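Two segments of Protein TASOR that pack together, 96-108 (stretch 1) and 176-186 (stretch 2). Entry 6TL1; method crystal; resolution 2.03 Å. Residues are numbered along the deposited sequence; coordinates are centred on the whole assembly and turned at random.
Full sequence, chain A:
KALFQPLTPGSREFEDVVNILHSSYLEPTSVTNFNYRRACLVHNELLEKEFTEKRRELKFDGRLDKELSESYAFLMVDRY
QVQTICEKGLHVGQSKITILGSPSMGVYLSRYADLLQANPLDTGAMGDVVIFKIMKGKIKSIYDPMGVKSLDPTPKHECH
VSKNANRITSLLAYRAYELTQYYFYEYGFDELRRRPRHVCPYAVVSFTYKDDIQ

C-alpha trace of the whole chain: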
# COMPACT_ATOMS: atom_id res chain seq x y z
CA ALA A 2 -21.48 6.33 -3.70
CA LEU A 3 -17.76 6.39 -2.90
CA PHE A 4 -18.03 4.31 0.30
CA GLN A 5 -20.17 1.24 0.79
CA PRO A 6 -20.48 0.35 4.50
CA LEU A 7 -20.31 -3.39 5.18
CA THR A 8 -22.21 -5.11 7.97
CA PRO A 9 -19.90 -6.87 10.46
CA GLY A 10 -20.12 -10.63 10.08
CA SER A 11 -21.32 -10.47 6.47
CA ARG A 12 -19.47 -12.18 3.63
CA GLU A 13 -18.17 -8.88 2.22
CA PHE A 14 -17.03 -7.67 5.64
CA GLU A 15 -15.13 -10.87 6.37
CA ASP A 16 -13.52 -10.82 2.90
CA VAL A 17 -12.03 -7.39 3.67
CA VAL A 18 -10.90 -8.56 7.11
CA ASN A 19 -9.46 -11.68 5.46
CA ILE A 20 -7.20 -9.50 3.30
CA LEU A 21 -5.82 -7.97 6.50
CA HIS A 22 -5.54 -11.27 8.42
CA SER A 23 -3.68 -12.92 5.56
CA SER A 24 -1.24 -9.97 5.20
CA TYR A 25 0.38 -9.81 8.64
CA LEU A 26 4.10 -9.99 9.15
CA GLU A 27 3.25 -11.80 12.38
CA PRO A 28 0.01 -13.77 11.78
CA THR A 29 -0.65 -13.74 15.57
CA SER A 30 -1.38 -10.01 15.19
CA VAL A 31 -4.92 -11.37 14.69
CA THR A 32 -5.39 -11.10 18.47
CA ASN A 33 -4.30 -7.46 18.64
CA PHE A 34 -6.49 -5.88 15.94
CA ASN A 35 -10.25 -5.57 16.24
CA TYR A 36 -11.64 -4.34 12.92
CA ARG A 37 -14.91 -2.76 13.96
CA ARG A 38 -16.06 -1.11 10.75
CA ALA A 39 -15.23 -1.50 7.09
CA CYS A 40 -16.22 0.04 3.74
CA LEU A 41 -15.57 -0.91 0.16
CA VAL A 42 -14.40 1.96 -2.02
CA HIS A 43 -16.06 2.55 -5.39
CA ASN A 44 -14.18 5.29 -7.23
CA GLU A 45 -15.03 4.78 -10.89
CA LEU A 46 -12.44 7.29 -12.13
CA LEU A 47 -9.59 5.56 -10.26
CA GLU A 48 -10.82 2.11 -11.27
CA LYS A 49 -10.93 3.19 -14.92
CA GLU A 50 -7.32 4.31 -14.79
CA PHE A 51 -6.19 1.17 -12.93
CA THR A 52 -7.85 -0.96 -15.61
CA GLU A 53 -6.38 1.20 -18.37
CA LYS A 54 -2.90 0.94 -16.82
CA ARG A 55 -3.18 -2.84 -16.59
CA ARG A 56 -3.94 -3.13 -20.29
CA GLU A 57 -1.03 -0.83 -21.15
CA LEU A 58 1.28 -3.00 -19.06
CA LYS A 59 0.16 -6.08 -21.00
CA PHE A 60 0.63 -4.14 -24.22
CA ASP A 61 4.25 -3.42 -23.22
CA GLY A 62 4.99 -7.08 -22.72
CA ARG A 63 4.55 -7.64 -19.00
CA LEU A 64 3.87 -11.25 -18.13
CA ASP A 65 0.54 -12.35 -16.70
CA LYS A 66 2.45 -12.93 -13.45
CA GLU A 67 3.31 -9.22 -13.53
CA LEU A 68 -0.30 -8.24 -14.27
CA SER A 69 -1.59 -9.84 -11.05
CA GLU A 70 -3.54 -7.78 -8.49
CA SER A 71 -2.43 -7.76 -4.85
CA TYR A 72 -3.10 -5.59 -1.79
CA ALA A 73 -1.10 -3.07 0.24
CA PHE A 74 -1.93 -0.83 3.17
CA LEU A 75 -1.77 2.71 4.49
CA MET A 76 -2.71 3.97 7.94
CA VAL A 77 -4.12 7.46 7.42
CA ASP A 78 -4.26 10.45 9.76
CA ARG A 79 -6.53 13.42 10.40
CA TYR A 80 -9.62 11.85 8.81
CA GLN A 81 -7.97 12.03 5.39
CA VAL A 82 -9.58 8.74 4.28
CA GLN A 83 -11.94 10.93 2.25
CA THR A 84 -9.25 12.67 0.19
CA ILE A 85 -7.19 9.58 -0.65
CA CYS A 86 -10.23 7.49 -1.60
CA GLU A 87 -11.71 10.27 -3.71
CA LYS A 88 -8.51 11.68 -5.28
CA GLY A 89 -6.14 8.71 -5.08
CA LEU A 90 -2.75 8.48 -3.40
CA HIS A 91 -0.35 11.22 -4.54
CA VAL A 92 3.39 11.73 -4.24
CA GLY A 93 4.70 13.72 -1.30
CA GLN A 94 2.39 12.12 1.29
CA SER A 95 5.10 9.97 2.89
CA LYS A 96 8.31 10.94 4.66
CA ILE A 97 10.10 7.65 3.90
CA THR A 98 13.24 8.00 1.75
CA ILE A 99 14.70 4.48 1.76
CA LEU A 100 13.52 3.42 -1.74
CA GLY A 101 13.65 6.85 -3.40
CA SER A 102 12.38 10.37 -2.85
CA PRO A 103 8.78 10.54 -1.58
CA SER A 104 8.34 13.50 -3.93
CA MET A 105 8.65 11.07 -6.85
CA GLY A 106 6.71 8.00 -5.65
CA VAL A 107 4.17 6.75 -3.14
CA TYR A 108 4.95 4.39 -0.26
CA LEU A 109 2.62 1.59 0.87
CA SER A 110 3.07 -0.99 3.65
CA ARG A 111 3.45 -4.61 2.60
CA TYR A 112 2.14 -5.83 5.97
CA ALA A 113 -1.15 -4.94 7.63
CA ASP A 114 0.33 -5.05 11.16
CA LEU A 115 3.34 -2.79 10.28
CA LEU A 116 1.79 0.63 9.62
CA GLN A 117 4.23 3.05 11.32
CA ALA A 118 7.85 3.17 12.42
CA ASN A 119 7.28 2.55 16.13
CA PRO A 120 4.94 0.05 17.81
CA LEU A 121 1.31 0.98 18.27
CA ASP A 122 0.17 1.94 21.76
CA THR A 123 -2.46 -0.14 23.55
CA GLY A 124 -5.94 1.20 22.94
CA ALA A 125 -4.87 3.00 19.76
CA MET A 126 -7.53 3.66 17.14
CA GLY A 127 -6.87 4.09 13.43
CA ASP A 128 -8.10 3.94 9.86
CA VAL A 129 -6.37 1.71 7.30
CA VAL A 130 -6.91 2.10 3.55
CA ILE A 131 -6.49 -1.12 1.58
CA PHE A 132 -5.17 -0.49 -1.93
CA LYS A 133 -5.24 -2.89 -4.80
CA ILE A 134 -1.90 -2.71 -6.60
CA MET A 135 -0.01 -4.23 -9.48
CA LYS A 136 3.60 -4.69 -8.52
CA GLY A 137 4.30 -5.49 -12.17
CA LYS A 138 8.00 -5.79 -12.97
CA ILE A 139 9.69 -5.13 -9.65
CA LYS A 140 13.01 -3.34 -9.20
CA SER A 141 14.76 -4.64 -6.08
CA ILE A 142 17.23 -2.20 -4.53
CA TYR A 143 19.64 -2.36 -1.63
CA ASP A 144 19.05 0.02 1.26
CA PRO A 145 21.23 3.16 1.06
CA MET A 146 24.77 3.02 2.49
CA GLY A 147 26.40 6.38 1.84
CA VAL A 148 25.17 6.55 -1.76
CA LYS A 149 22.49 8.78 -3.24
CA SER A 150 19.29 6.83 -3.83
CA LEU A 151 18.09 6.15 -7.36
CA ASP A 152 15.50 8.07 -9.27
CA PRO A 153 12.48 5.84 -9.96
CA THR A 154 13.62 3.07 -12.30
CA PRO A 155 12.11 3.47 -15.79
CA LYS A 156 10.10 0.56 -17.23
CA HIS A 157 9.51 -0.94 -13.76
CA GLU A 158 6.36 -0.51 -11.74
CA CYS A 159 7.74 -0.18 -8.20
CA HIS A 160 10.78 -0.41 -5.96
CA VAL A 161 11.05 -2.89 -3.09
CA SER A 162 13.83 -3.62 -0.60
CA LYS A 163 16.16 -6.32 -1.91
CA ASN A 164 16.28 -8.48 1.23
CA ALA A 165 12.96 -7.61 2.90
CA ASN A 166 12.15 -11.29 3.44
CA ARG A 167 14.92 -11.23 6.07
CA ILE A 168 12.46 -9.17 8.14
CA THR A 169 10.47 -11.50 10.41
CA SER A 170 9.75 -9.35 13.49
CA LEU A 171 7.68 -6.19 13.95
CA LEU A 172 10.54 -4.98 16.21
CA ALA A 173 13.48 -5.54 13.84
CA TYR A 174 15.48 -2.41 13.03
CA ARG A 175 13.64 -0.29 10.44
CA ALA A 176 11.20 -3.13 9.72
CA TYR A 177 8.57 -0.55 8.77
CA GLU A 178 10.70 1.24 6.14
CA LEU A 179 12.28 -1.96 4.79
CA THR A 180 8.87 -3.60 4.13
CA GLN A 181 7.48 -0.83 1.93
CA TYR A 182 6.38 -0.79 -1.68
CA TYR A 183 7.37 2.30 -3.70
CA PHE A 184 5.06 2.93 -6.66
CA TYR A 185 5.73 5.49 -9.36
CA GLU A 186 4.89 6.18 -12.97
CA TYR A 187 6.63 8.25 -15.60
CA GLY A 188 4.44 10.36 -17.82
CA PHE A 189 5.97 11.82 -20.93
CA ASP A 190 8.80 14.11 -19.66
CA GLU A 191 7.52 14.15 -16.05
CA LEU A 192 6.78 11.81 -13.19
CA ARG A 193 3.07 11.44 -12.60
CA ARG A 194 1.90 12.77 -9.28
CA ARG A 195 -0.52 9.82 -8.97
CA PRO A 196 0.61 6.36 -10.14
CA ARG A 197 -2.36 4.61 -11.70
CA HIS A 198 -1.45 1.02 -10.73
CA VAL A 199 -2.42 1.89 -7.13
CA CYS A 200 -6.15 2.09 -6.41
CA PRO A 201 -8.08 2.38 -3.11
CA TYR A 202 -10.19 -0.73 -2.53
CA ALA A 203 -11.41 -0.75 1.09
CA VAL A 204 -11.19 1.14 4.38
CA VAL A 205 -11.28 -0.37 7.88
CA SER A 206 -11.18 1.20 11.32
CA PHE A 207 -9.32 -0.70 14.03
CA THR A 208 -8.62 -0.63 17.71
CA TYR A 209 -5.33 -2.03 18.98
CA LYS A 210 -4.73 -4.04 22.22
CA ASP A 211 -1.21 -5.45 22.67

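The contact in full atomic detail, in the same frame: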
# COMPACT_ATOMS: atom_id res chain seq x y z
N LYS A 96 7.01 10.39 4.32
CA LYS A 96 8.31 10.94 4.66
C LYS A 96 9.43 9.92 4.52
O LYS A 96 10.59 10.24 4.80
CB LYS A 96 8.28 11.56 6.06
CG LYS A 96 7.36 12.78 6.07
CD LYS A 96 7.83 13.85 7.03
CE LYS A 96 7.19 15.18 6.68
NZ LYS A 96 8.19 16.10 6.05
N ILE A 97 9.11 8.69 4.12
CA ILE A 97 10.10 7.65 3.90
C ILE A 97 10.97 8.01 2.71
O ILE A 97 10.49 8.56 1.70
CB ILE A 97 9.38 6.31 3.70
CG1 ILE A 97 8.45 6.03 4.88
CG2 ILE A 97 10.37 5.17 3.52
CD1 ILE A 97 7.55 4.84 4.65
N THR A 98 12.27 7.70 2.81
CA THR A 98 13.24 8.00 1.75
C THR A 98 14.01 6.78 1.28
O THR A 98 14.77 6.88 0.31
CB THR A 98 14.23 9.06 2.23
OG1 THR A 98 14.90 8.58 3.40
CG2 THR A 98 13.51 10.36 2.59
N ILE A 99 13.80 5.62 1.91
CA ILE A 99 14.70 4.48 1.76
C ILE A 99 14.73 3.93 0.34
O ILE A 99 15.76 3.43 -0.11
CB ILE A 99 14.31 3.42 2.81
CG1 ILE A 99 15.39 2.37 2.98
CG2 ILE A 99 12.99 2.75 2.47
CD1 ILE A 99 15.01 1.38 4.04
N LEU A 100 13.61 3.98 -0.39
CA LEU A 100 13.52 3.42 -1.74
C LEU A 100 13.51 4.50 -2.81
O LEU A 100 13.32 4.19 -4.00
CB LEU A 100 12.27 2.56 -1.88
CG LEU A 100 12.13 1.33 -0.97
CD1 LEU A 100 10.85 0.58 -1.31
CD2 LEU A 100 13.36 0.41 -1.05
N GLY A 101 13.69 5.76 -2.44
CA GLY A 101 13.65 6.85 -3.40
C GLY A 101 12.89 8.00 -2.80
O GLY A 101 12.19 7.82 -1.79
N SER A 102 12.98 9.17 -3.43
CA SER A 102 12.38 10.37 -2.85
C SER A 102 10.86 10.22 -2.78
O SER A 102 10.24 9.78 -3.76
CB SER A 102 12.74 11.61 -3.67
OG SER A 102 12.08 12.77 -3.17
N PRO A 103 10.24 10.57 -1.66
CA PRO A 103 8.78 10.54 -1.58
C PRO A 103 8.12 11.60 -2.44
O PRO A 103 6.89 11.56 -2.60
CB PRO A 103 8.49 10.79 -0.10
CG PRO A 103 9.67 11.60 0.35
CD PRO A 103 10.85 11.11 -0.43
N SER A 104 8.89 12.54 -2.98
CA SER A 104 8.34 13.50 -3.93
C SER A 104 8.15 12.90 -5.31
O SER A 104 7.52 13.52 -6.16
CB SER A 104 9.25 14.73 -4.03
OG SER A 104 10.50 14.37 -4.60
N MET A 105 8.70 11.71 -5.54
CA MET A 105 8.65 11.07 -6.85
C MET A 105 7.83 9.78 -6.88
O MET A 105 7.56 9.27 -7.97
CB MET A 105 10.08 10.78 -7.34
CG MET A 105 10.86 12.06 -7.63
SD MET A 105 12.47 11.80 -8.40
CE MET A 105 13.50 11.33 -7.04
N GLY A 106 7.45 9.24 -5.72
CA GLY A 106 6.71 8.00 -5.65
C GLY A 106 5.83 7.99 -4.42
O GLY A 106 5.83 8.94 -3.63
N VAL A 107 5.06 6.92 -4.28
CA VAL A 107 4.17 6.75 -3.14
C VAL A 107 4.55 5.47 -2.42
O VAL A 107 4.88 4.46 -3.05
CB VAL A 107 2.69 6.76 -3.57
CG1 VAL A 107 2.41 8.03 -4.40
CG2 VAL A 107 2.32 5.51 -4.36
N TYR A 108 4.53 5.51 -1.09
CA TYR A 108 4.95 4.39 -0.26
C TYR A 108 3.73 3.70 0.35
O TYR A 108 2.86 4.37 0.92
CB TYR A 108 5.87 4.88 0.85
CG TYR A 108 7.31 5.11 0.46
CD1 TYR A 108 8.23 4.07 0.54
CD2 TYR A 108 7.76 6.37 0.06
CE1 TYR A 108 9.53 4.26 0.20
CE2 TYR A 108 9.09 6.57 -0.27
CZ TYR A 108 9.97 5.50 -0.20
OH TYR A 108 11.30 5.65 -0.51
N ALA A 176 12.11 -2.18 10.37
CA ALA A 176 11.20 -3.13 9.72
C ALA A 176 10.14 -2.40 8.91
O ALA A 176 9.78 -2.83 7.81
CB ALA A 176 10.56 -4.03 10.79
N TYR A 177 9.62 -1.30 9.45
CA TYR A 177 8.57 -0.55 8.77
C TYR A 177 9.04 -0.02 7.42
O TYR A 177 8.38 -0.23 6.39
CB TYR A 177 8.10 0.57 9.68
CG TYR A 177 7.20 1.55 8.99
CD1 TYR A 177 5.94 1.17 8.56
CD2 TYR A 177 7.60 2.86 8.77
CE1 TYR A 177 5.11 2.06 7.93
CE2 TYR A 177 6.77 3.77 8.14
CZ TYR A 177 5.52 3.36 7.72
OH TYR A 177 4.67 4.23 7.08
N GLU A 178 10.19 0.67 7.39
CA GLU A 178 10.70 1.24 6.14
C GLU A 178 11.20 0.16 5.18
O GLU A 178 11.12 0.34 3.95
CB GLU A 178 11.81 2.25 6.44
CG GLU A 178 11.30 3.46 7.20
CD GLU A 178 11.36 3.27 8.72
OE1 GLU A 178 11.34 2.11 9.20
OE2 GLU A 178 11.38 4.30 9.44
N LEU A 179 11.75 -0.94 5.69
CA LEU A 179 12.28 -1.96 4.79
C LEU A 179 11.19 -2.83 4.17
O LEU A 179 11.49 -3.55 3.21
CB LEU A 179 13.29 -2.85 5.53
CG LEU A 179 14.64 -2.23 5.90
CD1 LEU A 179 15.36 -3.11 6.93
CD2 LEU A 179 15.51 -2.03 4.66
N THR A 180 9.96 -2.80 4.68
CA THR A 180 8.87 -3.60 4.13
C THR A 180 7.86 -2.74 3.37
O THR A 180 6.65 -3.01 3.41
CB THR A 180 8.17 -4.40 5.23
OG1 THR A 180 7.65 -3.51 6.21
CG2 THR A 180 9.16 -5.38 5.89
N GLN A 181 8.34 -1.69 2.72
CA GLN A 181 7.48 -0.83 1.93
C GLN A 181 7.51 -1.22 0.46
O GLN A 181 8.44 -1.86 -0.02
CB GLN A 181 7.90 0.64 2.05
CG GLN A 181 7.84 1.16 3.45
CD GLN A 181 6.42 1.45 3.87
OE1 GLN A 181 5.69 2.18 3.20
NE2 GLN A 181 6.00 0.83 4.98
N TYR A 182 6.44 -0.84 -0.23
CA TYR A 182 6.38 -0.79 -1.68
C TYR A 182 6.47 0.67 -2.10
O TYR A 182 5.89 1.54 -1.46
CB TYR A 182 5.07 -1.39 -2.20
CG TYR A 182 4.91 -2.88 -2.00
CD1 TYR A 182 5.94 -3.76 -2.26
CD2 TYR A 182 3.70 -3.40 -1.54
CE1 TYR A 182 5.78 -5.13 -2.08
CE2 TYR A 182 3.53 -4.78 -1.36
CZ TYR A 182 4.58 -5.63 -1.62
OH TYR A 182 4.44 -6.98 -1.44
N TYR A 183 7.19 0.94 -3.19
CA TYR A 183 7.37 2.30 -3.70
C TYR A 183 6.90 2.35 -5.14
O TYR A 183 7.59 1.86 -6.04
CB TYR A 183 8.83 2.71 -3.57
CG TYR A 183 9.22 4.08 -4.11
CD1 TYR A 183 8.86 5.24 -3.44
CD2 TYR A 183 10.01 4.20 -5.24
CE1 TYR A 183 9.27 6.49 -3.90
CE2 TYR A 183 10.42 5.45 -5.72
CZ TYR A 183 10.04 6.58 -5.05
OH TYR A 183 10.44 7.81 -5.51
N PHE A 184 5.71 2.90 -5.36
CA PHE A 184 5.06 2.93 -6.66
C PHE A 184 5.26 4.29 -7.33
O PHE A 184 5.19 5.33 -6.69
CB PHE A 184 3.57 2.63 -6.52
CG PHE A 184 3.28 1.20 -6.20
CD1 PHE A 184 3.15 0.26 -7.20
CD2 PHE A 184 3.15 0.80 -4.88
CE1 PHE A 184 2.90 -1.07 -6.90
CE2 PHE A 184 2.89 -0.53 -4.57
CZ PHE A 184 2.77 -1.46 -5.59
N TYR A 185 5.51 4.26 -8.63
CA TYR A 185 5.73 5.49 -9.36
C TYR A 185 5.32 5.24 -10.80
O TYR A 185 5.15 4.09 -11.23
CB TYR A 185 7.18 5.95 -9.28
CG TYR A 185 8.10 4.85 -9.74
CD1 TYR A 185 8.40 4.69 -11.08
CD2 TYR A 185 8.64 3.95 -8.83
CE1 TYR A 185 9.22 3.67 -11.51
CE2 TYR A 185 9.47 2.93 -9.24
CZ TYR A 185 9.76 2.79 -10.58
OH TYR A 185 10.58 1.77 -10.99
N GLU A 186 5.22 6.32 -11.56
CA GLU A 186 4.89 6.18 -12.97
C GLU A 186 5.42 7.40 -13.71
O GLU A 186 5.12 8.53 -13.33
CB GLU A 186 3.38 6.03 -13.17
CG GLU A 186 2.99 5.71 -14.59
CD GLU A 186 1.53 5.33 -14.74
OE1 GLU A 186 0.71 5.62 -13.84
OE2 GLU A 186 1.19 4.76 -15.79
O HOH W 1 5.34 8.78 -9.73
O HOH W 2 3.66 3.92 3.71

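This contact joins a short antiparallel strand pairing to a loop that wraps around one tyrosine, Tyr 183, with two isoleucines packed against a helix end beyond it. The two stretches bury 735 Å² between them, both sides summed.

The strand pairing centres on Val 107 and Phe 184. Val 107 N donates to Phe 184 O at 2.9 Å, and Phe 184 N donates to Val 107 O at 2.9 Å. Both bonds are close to straight, as expected of a hydrogen-bonded antiparallel pair. The next pair, Tyr 108 and Tyr 183, is of the non-hydrogen-bonded kind. Here the backbones make CA-H...O contacts: Tyr 108 CA lies 3.2 Å from Tyr 182 O, and Tyr 183 CA lies 3.4 Å from Val 107 O. The side chains of Val 107 and Phe 184 share one face of the sheet, with Val 107 CG2 3.8 Å from Phe 184 CB. Those of Tyr 108 and Tyr 183 share the other.

Tyr 183 has the largest covered area of any residue here, 146 Å². Its chi1 is t, and its ring reaches into the loop. Tyr 183 OH donates to Ser 102 O at 2.6 Å. The same carbonyl, Ser 102 O, also accepts from Met 105 N at 3.0 Å, a bond within the loop. Leu 100 O sits over one face of the Tyr 183 ring, 3.5 Å from Tyr 183 CD2. The Tyr 108 ring meets it obliquely, with centroids 4.8 Å apart and Tyr 108 CZ 3.4 Å from Tyr 183 CD1.

Two glycines leave room for this ring. An ideal CB on Gly 106 would fall 2.4 Å from Tyr 183 CE1. One on Gly 101 would fall 2.9 Å from Tyr 183 CE2, and the backbone angles of Gly 101 call for glycine in any case.

Tyr 108 also ties down the loop within its own stretch. Tyr 108 OH accepts from Leu 100 N at 2.9 Å and donates to Gly 101 O at 2.7 Å. Leu 100 and Gly 101 belong to the type I turn from Thr 98 to Gly 101, in which Gly 101 N donates to Thr 98 O at 3.2 Å.

Towards the helix two isoleucines do most of the packing. Ile 99 CG2 lies 3.4 Å from Glu 178 O, and Ile 97 CG2 lies 4.2 Å from Glu 178 CG. Ile 99 CD1 lies 3.5 Å from Leu 179 CD2, and Ile 97 CD1 lies 3.7 Å from Tyr 177 CE2. Ile 97 CD1 also lies 3.6 Å from Gln 181 OE1. Within the second stretch, Gln 181 NE2 donates to Tyr 177 O at 3.0 Å.

Two waters bridge the stretches. One links Met 105 O with Glu 186 N. The other donates to Gln 181 OE1 and, weakly, to Tyr 108 O.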